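Local coordinates for protein Abbfa_003403 (Acinetobacter baumannii, PDB 4ZXH) that probably assembles a peptide product as a four-domain nonribosomal peptide synthetase, with condensation, adenylation, phosphopantetheine-bearing carrier and thioesterase domains, at residues I376-T381 / G409-E414. Residues are numbered along the deposited sequence; the frame is centred on the assembly and turned at random.
Sequences IQTPAT and GEYQGE. With K (potassium ion), chain D.
Tyr411 carries this contact: its ring meets Ile376 and Thr378 of the loop 376-381, and its phenol oxygen touches Pro379 at the margin. A chi1 of -177° sets CG trans to the backbone N and extends the ring from the strand end toward the loop; Tyr411 as a whole supplies about half of the 148 Å² buried. The methyl CD1 of Ile376 lies 3.6 Å from CD2 of Tyr411, approaching the ring obliquely. Chi1 of 65° places Ile376 CG1 between the backbone N and the carbonyl carbon, and the extended chi2 carries CD1 on to the ring. Thr378 covers one ring face near the rim, where its OG1 is 3.8 Å from Tyr411 CE1; the same hydroxyl bonds weakly to Gln377 O. The opposite face carries CG of Gln412 over its centre. Pro379 CD stands 4.2 Å from Tyr411 OH. Ile376 O also binds a potassium ion at 2.8 Å, and the carbonyl oxygens of Glu371, Leu372 and Leu374 with Ser391 OG complete the five protein ligands. Beyond Tyr411 the chain makes a type I' beta turn, closed by Tyr411 N to Glu414 O (2.9 Å) and Glu414 N to Tyr411 O (3.1 Å). Gly413 N adds a bent bond (136°) to Glu410 OE2, from above the carboxylate plane. In the condensation domain, this turn links strands 403-411 and 414-422 into a two-residue beta hairpin of the four-stranded sheet, whose strand 229-235 borders Ile376 with Val233 and Arg235; the loop runs on to 382-383, edge strand of the six-stranded sheet containing Ser391's strand 387-391.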
loop_
_atom_site.group_PDB
_atom_site.type_symbol
_atom_site.label_atom_id
_atom_site.label_comp_id
_atom_site.label_asym_id
_atom_site.label_seq_id
_atom_site.Cartn_x
_atom_site.Cartn_y
_atom_site.Cartn_z
ATOM N N ILE A 376 23.602 14.457 22.457
ATOM C CA ILE A 376 24.017 13.757 23.665
ATOM C C ILE A 376 24.185 14.728 24.828
ATOM O O ILE A 376 24.460 15.924 24.625
ATOM C CB ILE A 376 25.345 13.026 23.472
ATOM C CG1 ILE A 376 26.459 14.040 23.218
ATOM C CG2 ILE A 376 25.264 12.069 22.321
ATOM C CD1 ILE A 376 27.786 13.495 23.483
ATOM N N GLN A 377 24.031 14.212 26.044
ATOM C CA GLN A 377 24.295 15.017 27.224
ATOM C C GLN A 377 25.774 15.325 27.337
ATOM O O GLN A 377 26.621 14.477 27.069
ATOM C CB GLN A 377 23.808 14.332 28.502
ATOM C CG GLN A 377 23.937 15.210 29.744
ATOM C CD GLN A 377 22.699 16.010 30.002
ATOM O OE1 GLN A 377 22.725 17.233 29.954
ATOM N NE2 GLN A 377 21.607 15.333 30.304
ATOM N N THR A 378 26.055 16.552 27.760
ATOM C CA THR A 378 27.400 17.035 28.020
ATOM C C THR A 378 27.351 17.941 29.235
ATOM O O THR A 378 26.410 18.717 29.385
ATOM C CB THR A 378 27.953 17.806 26.813
ATOM O OG1 THR A 378 28.253 16.888 25.756
ATOM C CG2 THR A 378 29.190 18.549 27.178
ATOM N N PRO A 379 28.358 17.847 30.115
ATOM C CA PRO A 379 28.436 18.719 31.296
ATOM C C PRO A 379 28.795 20.196 30.990
ATOM O O PRO A 379 28.843 20.995 31.937
ATOM C CB PRO A 379 29.537 18.060 32.130
ATOM C CG PRO A 379 30.385 17.343 31.125
ATOM C CD PRO A 379 29.416 16.821 30.115
ATOM N N ALA A 380 29.037 20.537 29.715
ATOM C CA ALA A 380 29.343 21.911 29.294
ATOM C C ALA A 380 28.163 22.853 29.447
ATOM O O ALA A 380 27.008 22.462 29.260
ATOM C CB ALA A 380 29.820 21.947 27.859
ATOM N N THR A 381 28.492 24.102 29.771
ATOM C CA THR A 381 27.532 25.148 30.085
ATOM C C THR A 381 27.939 26.488 29.492
ATOM O O THR A 381 29.092 26.716 29.112
ATOM C CB THR A 381 27.371 25.352 31.605
ATOM O OG1 THR A 381 28.650 25.653 32.184
ATOM C CG2 THR A 381 26.768 24.118 32.273
ATOM N N GLY A 409 28.137 16.344 13.853
ATOM C CA GLY A 409 28.733 16.664 15.136
ATOM C C GLY A 409 29.873 15.733 15.527
ATOM O O GLY A 409 30.017 14.635 14.968
ATOM N N GLU A 410 30.668 16.174 16.502
ATOM C CA GLU A 410 31.851 15.453 16.952
ATOM C C GLU A 410 31.992 15.657 18.459
ATOM O O GLU A 410 31.624 16.711 18.972
ATOM C CB GLU A 410 33.088 15.953 16.194
ATOM C CG GLU A 410 34.404 15.273 16.539
ATOM C CD GLU A 410 35.192 16.007 17.617
ATOM O OE1 GLU A 410 34.831 17.157 17.943
ATOM O OE2 GLU A 410 36.181 15.440 18.137
ATOM N N TYR A 411 32.500 14.657 19.178
ATOM C CA TYR A 411 32.713 14.804 20.619
ATOM C C TYR A 411 33.792 13.854 21.127
ATOM O O TYR A 411 33.669 12.626 21.008
ATOM C CB TYR A 411 31.408 14.584 21.397
ATOM C CG TYR A 411 31.535 14.800 22.896
ATOM C CD1 TYR A 411 31.793 16.062 23.423
ATOM C CD2 TYR A 411 31.382 13.747 23.782
ATOM C CE1 TYR A 411 31.912 16.261 24.801
ATOM C CE2 TYR A 411 31.495 13.930 25.153
ATOM C CZ TYR A 411 31.761 15.184 25.663
ATOM O OH TYR A 411 31.877 15.350 27.036
ATOM N N GLN A 412 34.846 14.448 21.692
ATOM C CA GLN A 412 35.974 13.708 22.238
ATOM C C GLN A 412 36.605 12.752 21.207
ATOM O O GLN A 412 37.097 11.661 21.550
ATOM C CB GLN A 412 35.546 12.958 23.499
ATOM C CG GLN A 412 35.362 13.889 24.703
ATOM C CD GLN A 412 35.129 13.153 26.025
ATOM O OE1 GLN A 412 34.788 11.960 26.054
ATOM N NE2 GLN A 412 35.314 13.869 27.130
ATOM N N GLY A 413 36.613 13.193 19.949
ATOM C CA GLY A 413 37.269 12.460 18.884
ATOM C C GLY A 413 36.315 11.690 17.991
ATOM O O GLY A 413 36.629 11.431 16.829
ATOM N N GLU A 414 35.145 11.356 18.540
ATOM C CA GLU A 414 34.173 10.469 17.909
ATOM C C GLU A 414 33.090 11.227 17.147
ATOM O O GLU A 414 32.466 12.146 17.684
ATOM C CB GLU A 414 33.512 9.578 18.971
ATOM C CG GLU A 414 34.472 8.675 19.735
ATOM C CD GLU A 414 33.812 7.820 20.829
ATOM O OE1 GLU A 414 32.678 8.130 21.280
ATOM O OE2 GLU A 414 34.467 6.841 21.262
HETATM K K K D . 23.723 18.516 24.062
#